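Local coordinates for putative exported protein (Bordetella pertussis Tohama I, PDB 2PFY) that binds pyroglutamic acid as an extracytoplasmic solute receptor of the DctP family, probably delivering it to a tripartite ATP-independent periplasmic transporter, at residues G124-P130 with V196-A202; P184-V188 with L251-L255. All coordinates share one frame; numbering follows the deposited sequence.

Interaction 1. Residues G124-P130 with V196-A202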
# COMPACT_ATOMS: atom_id res chain seq x y z
N GLY A 124 -7.96 5.58 -6.94
CA GLY A 124 -9.08 6.45 -7.43
C GLY A 124 -9.77 7.15 -6.26
O GLY A 124 -9.35 7.01 -5.09
N ILE A 125 -10.81 7.91 -6.58
CA ILE A 125 -11.57 8.68 -5.59
C ILE A 125 -12.99 8.14 -5.54
O ILE A 125 -13.59 7.93 -6.58
CB ILE A 125 -11.57 10.20 -5.96
CG1 ILE A 125 -10.14 10.72 -5.84
CG2 ILE A 125 -12.54 11.01 -5.01
CD1 ILE A 125 -9.84 12.08 -6.51
N TYR A 126 -13.50 7.88 -4.33
CA TYR A 126 -14.86 7.39 -4.16
C TYR A 126 -15.67 8.45 -3.44
O TYR A 126 -15.22 8.98 -2.42
CB TYR A 126 -14.92 6.13 -3.27
CG TYR A 126 -14.24 4.88 -3.82
CD1 TYR A 126 -15.00 3.79 -4.25
CD2 TYR A 126 -12.84 4.77 -3.86
CE1 TYR A 126 -14.40 2.60 -4.69
CE2 TYR A 126 -12.22 3.59 -4.34
CZ TYR A 126 -13.00 2.51 -4.75
OH TYR A 126 -12.40 1.36 -5.21
N THR A 127 -16.87 8.72 -3.92
CA THR A 127 -17.67 9.80 -3.34
C THR A 127 -19.14 9.41 -3.31
O THR A 127 -19.55 8.42 -3.96
CB THR A 127 -17.53 11.13 -4.17
OG1 THR A 127 -18.11 10.95 -5.46
CG2 THR A 127 -16.08 11.52 -4.35
N LYS A 128 -19.93 10.18 -2.57
CA LYS A 128 -21.37 9.95 -2.48
C LYS A 128 -22.15 10.85 -3.42
O LYS A 128 -23.34 10.61 -3.63
CB LYS A 128 -21.89 10.11 -1.06
CG LYS A 128 -21.26 9.15 -0.08
CD LYS A 128 -21.38 9.67 1.32
CE LYS A 128 -22.46 8.95 2.05
NZ LYS A 128 -22.44 9.45 3.44
N LYS A 129 -21.46 11.86 -3.99
CA LYS A 129 -22.06 12.85 -4.91
C LYS A 129 -21.09 13.07 -6.05
O LYS A 129 -19.91 12.83 -5.89
CB LYS A 129 -22.28 14.20 -4.20
CG LYS A 129 -23.45 14.21 -3.24
CD LYS A 129 -24.21 15.57 -3.26
CE LYS A 129 -25.12 15.68 -4.51
NZ LYS A 129 -26.03 16.85 -4.43
N PRO A 130 -21.58 13.56 -7.20
CA PRO A 130 -20.64 13.87 -8.26
C PRO A 130 -19.56 14.88 -7.83
O PRO A 130 -19.83 15.81 -7.07
CB PRO A 130 -21.52 14.49 -9.35
CG PRO A 130 -22.88 13.91 -9.14
CD PRO A 130 -22.98 13.83 -7.61
N VAL A 196 -20.74 4.00 -1.11
CA VAL A 196 -20.44 5.14 -1.98
C VAL A 196 -21.05 4.90 -3.35
O VAL A 196 -21.44 3.77 -3.65
CB VAL A 196 -18.92 5.41 -2.16
CG1 VAL A 196 -18.44 6.40 -1.11
CG2 VAL A 196 -18.07 4.08 -2.19
N LYS A 197 -21.13 5.95 -4.17
CA LYS A 197 -21.79 5.83 -5.48
C LYS A 197 -20.93 6.12 -6.70
O LYS A 197 -21.20 5.58 -7.78
CB LYS A 197 -23.03 6.73 -5.53
CG LYS A 197 -24.31 6.00 -5.16
CD LYS A 197 -24.32 5.61 -3.67
CE LYS A 197 -24.86 4.17 -3.47
NZ LYS A 197 -24.51 3.56 -2.14
N TYR A 198 -19.95 6.99 -6.56
CA TYR A 198 -19.11 7.40 -7.70
C TYR A 198 -17.67 6.98 -7.49
O TYR A 198 -17.14 7.19 -6.41
CB TYR A 198 -19.15 8.94 -7.88
CG TYR A 198 -20.54 9.40 -8.19
CD1 TYR A 198 -20.99 9.51 -9.51
CD2 TYR A 198 -21.45 9.65 -7.17
CE1 TYR A 198 -22.30 9.90 -9.79
CE2 TYR A 198 -22.77 10.06 -7.45
CZ TYR A 198 -23.18 10.17 -8.75
OH TYR A 198 -24.50 10.57 -9.01
N TYR A 199 -17.04 6.42 -8.52
CA TYR A 199 -15.61 6.12 -8.49
C TYR A 199 -14.97 6.85 -9.65
O TYR A 199 -15.45 6.76 -10.79
CB TYR A 199 -15.38 4.59 -8.61
CG TYR A 199 -13.94 4.23 -8.83
CD1 TYR A 199 -13.04 4.22 -7.75
CD2 TYR A 199 -13.45 3.93 -10.11
CE1 TYR A 199 -11.70 3.90 -7.95
CE2 TYR A 199 -12.09 3.64 -10.31
CZ TYR A 199 -11.24 3.62 -9.21
OH TYR A 199 -9.90 3.33 -9.38
N TYR A 200 -13.89 7.59 -9.39
CA TYR A 200 -13.17 8.31 -10.42
C TYR A 200 -11.80 7.65 -10.52
O TYR A 200 -11.10 7.54 -9.51
CB TYR A 200 -13.03 9.84 -10.06
CG TYR A 200 -14.40 10.51 -9.95
CD1 TYR A 200 -15.04 11.01 -11.09
CD2 TYR A 200 -15.08 10.55 -8.73
CE1 TYR A 200 -16.32 11.55 -11.01
CE2 TYR A 200 -16.33 11.08 -8.63
CZ TYR A 200 -16.95 11.59 -9.77
OH TYR A 200 -18.21 12.11 -9.66
N ASP A 201 -11.45 7.22 -11.74
CA ASP A 201 -10.23 6.47 -12.03
C ASP A 201 -9.06 7.47 -12.06
O ASP A 201 -8.52 7.80 -13.12
CB ASP A 201 -10.42 5.73 -13.38
CG ASP A 201 -9.25 4.77 -13.73
OD1 ASP A 201 -8.28 4.67 -12.95
OD2 ASP A 201 -9.31 4.10 -14.80
N ALA A 202 -8.71 7.99 -10.88
CA ALA A 202 -7.72 9.05 -10.76
C ALA A 202 -6.29 8.61 -11.08
O ALA A 202 -5.49 9.41 -11.55
CB ALA A 202 -7.77 9.67 -9.37
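A classic beta bulge marks one end of this antiparallel pairing, where Thr127 faces both Lys197 and Tyr198. The strands 124-127 and 198-201 are the two inner strands of a four-stranded mixed sheet, between 180-182 and 261-264. Thr127 O accepts two backbone bonds, from Lys197 N at 2.9 Å and from Tyr198 N at 3.0 Å. The two donors reach it from opposite faces of the carbonyl plane. Further along, Ile125 and Tyr200 form a hydrogen-bonded pair, with Tyr200 N to Ile125 O at 2.8 Å.

Tyr126 and Tyr199 form a non-hydrogen-bonded pair, and their side chains share one face of the sheet. Their rings make an edge-to-face pair with planes at 61°. With chi1 at 170°, the Tyr199 ring is swung opposite its backbone N, and the CD1 edge comes over the Tyr126 ring, 3.5 Å from Tyr126 CZ. The Tyr126 hydroxyl bonds to the carbonyl oxygen of Ser183, a residue of the pyroglutamic acid pocket. Val196 CG2 packs on Tyr126 CD1.

Ile125, Thr127, Tyr198 and Tyr200 lie on the other face. Pro130 N sits over one face of the Tyr198 ring, offset toward its rim. The Tyr200 hydroxyl bonds to Val131 N. Thr127 OG1 donates to Lys129 O at 2.6 Å and lies in the plane of the Tyr200 ring at its edge, 3.6 Å from Tyr200 CE2.

Interaction 2. Residues P184-V188 with L251-L255. With PCA (pyroglutamic acid), chain E.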
# COMPACT_ATOMS: atom_id res chain seq x y z
N PRO A 184 -9.32 0.23 -6.67
CA PRO A 184 -10.49 -0.62 -6.91
C PRO A 184 -10.39 -1.97 -6.17
O PRO A 184 -11.42 -2.61 -5.95
CB PRO A 184 -10.51 -0.80 -8.44
CG PRO A 184 -9.03 -0.59 -8.88
CD PRO A 184 -8.56 0.50 -7.91
N ALA A 185 -9.19 -2.39 -5.74
CA ALA A 185 -9.09 -3.65 -4.96
C ALA A 185 -9.79 -3.52 -3.61
O ALA A 185 -10.54 -4.41 -3.20
CB ALA A 185 -7.63 -4.05 -4.76
N THR A 186 -9.50 -2.42 -2.90
CA THR A 186 -10.18 -2.13 -1.61
C THR A 186 -11.67 -1.91 -1.86
O THR A 186 -12.52 -2.33 -1.06
CB THR A 186 -9.54 -0.93 -0.93
OG1 THR A 186 -8.22 -1.31 -0.50
CG2 THR A 186 -10.36 -0.45 0.30
N GLY A 187 -12.00 -1.24 -2.96
CA GLY A 187 -13.40 -1.06 -3.35
C GLY A 187 -14.16 -2.40 -3.46
O GLY A 187 -15.29 -2.53 -2.97
N VAL A 188 -13.55 -3.39 -4.10
CA VAL A 188 -14.16 -4.72 -4.17
C VAL A 188 -14.06 -5.50 -2.85
O VAL A 188 -15.08 -6.05 -2.38
CB VAL A 188 -13.60 -5.56 -5.41
CG1 VAL A 188 -14.18 -7.02 -5.47
CG2 VAL A 188 -13.96 -4.80 -6.71
N LEU A 251 -11.33 -5.51 -11.44
CA LEU A 251 -11.81 -4.92 -10.19
C LEU A 251 -12.64 -3.66 -10.46
O LEU A 251 -13.66 -3.45 -9.84
CB LEU A 251 -10.62 -4.62 -9.25
CG LEU A 251 -9.91 -5.91 -8.77
CD1 LEU A 251 -8.54 -5.53 -8.12
CD2 LEU A 251 -10.72 -6.71 -7.77
N THR A 252 -12.19 -2.84 -11.39
CA THR A 252 -12.92 -1.62 -11.77
C THR A 252 -14.26 -1.99 -12.41
O THR A 252 -15.29 -1.41 -12.05
CB THR A 252 -12.07 -0.77 -12.71
OG1 THR A 252 -10.80 -0.59 -12.09
CG2 THR A 252 -12.70 0.63 -12.96
N ASP A 253 -14.26 -2.98 -13.30
CA ASP A 253 -15.53 -3.48 -13.91
C ASP A 253 -16.48 -3.97 -12.83
O ASP A 253 -17.70 -3.78 -12.93
CB ASP A 253 -15.29 -4.61 -14.91
CG ASP A 253 -14.50 -4.17 -16.16
OD1 ASP A 253 -14.59 -3.02 -16.63
OD2 ASP A 253 -13.78 -5.04 -16.73
N THR A 254 -15.93 -4.61 -11.78
CA THR A 254 -16.75 -5.11 -10.67
C THR A 254 -17.53 -3.99 -9.94
O THR A 254 -18.70 -4.18 -9.59
CB THR A 254 -15.91 -5.96 -9.66
OG1 THR A 254 -15.37 -7.09 -10.34
CG2 THR A 254 -16.80 -6.48 -8.48
N LEU A 255 -16.87 -2.86 -9.70
CA LEU A 255 -17.51 -1.70 -9.07
C LEU A 255 -18.72 -1.28 -9.91
O LEU A 255 -19.80 -1.09 -9.36
CB LEU A 255 -16.50 -0.52 -9.02
CG LEU A 255 -15.21 -0.78 -8.21
CD1 LEU A 255 -14.35 0.47 -8.28
CD2 LEU A 255 -15.49 -1.16 -6.71
N PCA E . -5.89 0.07 -0.22
CA PCA E . -5.22 0.40 1.06
CB PCA E . -4.00 1.24 0.79
CG PCA E . -3.98 1.48 -0.69
CD PCA E . -5.14 0.72 -1.24
OE PCA E . -5.39 0.61 -2.43
C PCA E . -6.18 1.14 1.97
O PCA E . -5.97 1.33 3.18
OXT PCA E . -7.21 1.58 1.49
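Leu251 reaches from the long helix 223-257 onto the short helix 184-189, and each part of its side chain meets a different residue. Its CB lies 3.9 Å from Pro184 CB. CG stands anti to the carbonyl carbon (chi1 -67°), and from it the two methyls divide. CD1 goes to Ala185, 3.7 Å from Ala185 CA and nearly as close to the Ala185 methyl. CD2 goes one turn on, 3.9 Å from Val188 CB. The side chains of Leu251 and Val188 cross at about a right angle.

Val188 fits its own branches against the long helix. Its CG2 rests 3.4 Å from the carbonyl oxygen Leu251 O and also touches Thr254 CB and Leu255 CD2. Its CG1 lies beside the Thr254 methyl.

This is apolar helix-to-helix packing, with no hydrogen bond between the two segments. The segment axes make an angle of 47° and come within 8.7 Å. Helix 184-189 starts one residue after strand 180-182, and one of its sides belongs to the pyroglutamic acid pocket of this periplasmic receptor. The other side meets helix 223-257.

Leu255 divides in the same manner as Leu251. Its CD1 approaches Pro184 CB, and its CD2 lies 3.7 Å from Gly187 C, against bare backbone. The Pro184 ring carbons CB and CG also touch Thr252 OG1, a hydroxyl that bonds to the Thr248 carbonyl in its own helix.

The Thr186 side chain leaves its CA away from the long helix. Its OG1 accepts a hydrogen bond of 2.7 Å from the ring N of pyroglutamic acid, almost straight at 173°. Ser183 OG bonds both to the ligand and to Thr186 N.

The centres of interactions 1 and 2 are about 12 Å apart, and the two contacts touch. Along the chain their segments alternate: 124-130, 184-188, 196-202, 251-255. Helix 184-189 leads on to strand 198-201, so one chain passage supplies a segment to each contact. Tyr126 OH, bonded to Ser183 O, also packs against Pro184 CA and Gly187 CA, and Tyr199 OH against Pro184 CD. Tyr199 also touches Thr252 and Leu255. The tyrosine face of the four-stranded sheet is thus covered by parts of helices 184-189 and 223-257. Helix 184-189 carries Thr186 of the ligand pocket, so this packing joins the pocket wall to the sheet and to helix 223-257.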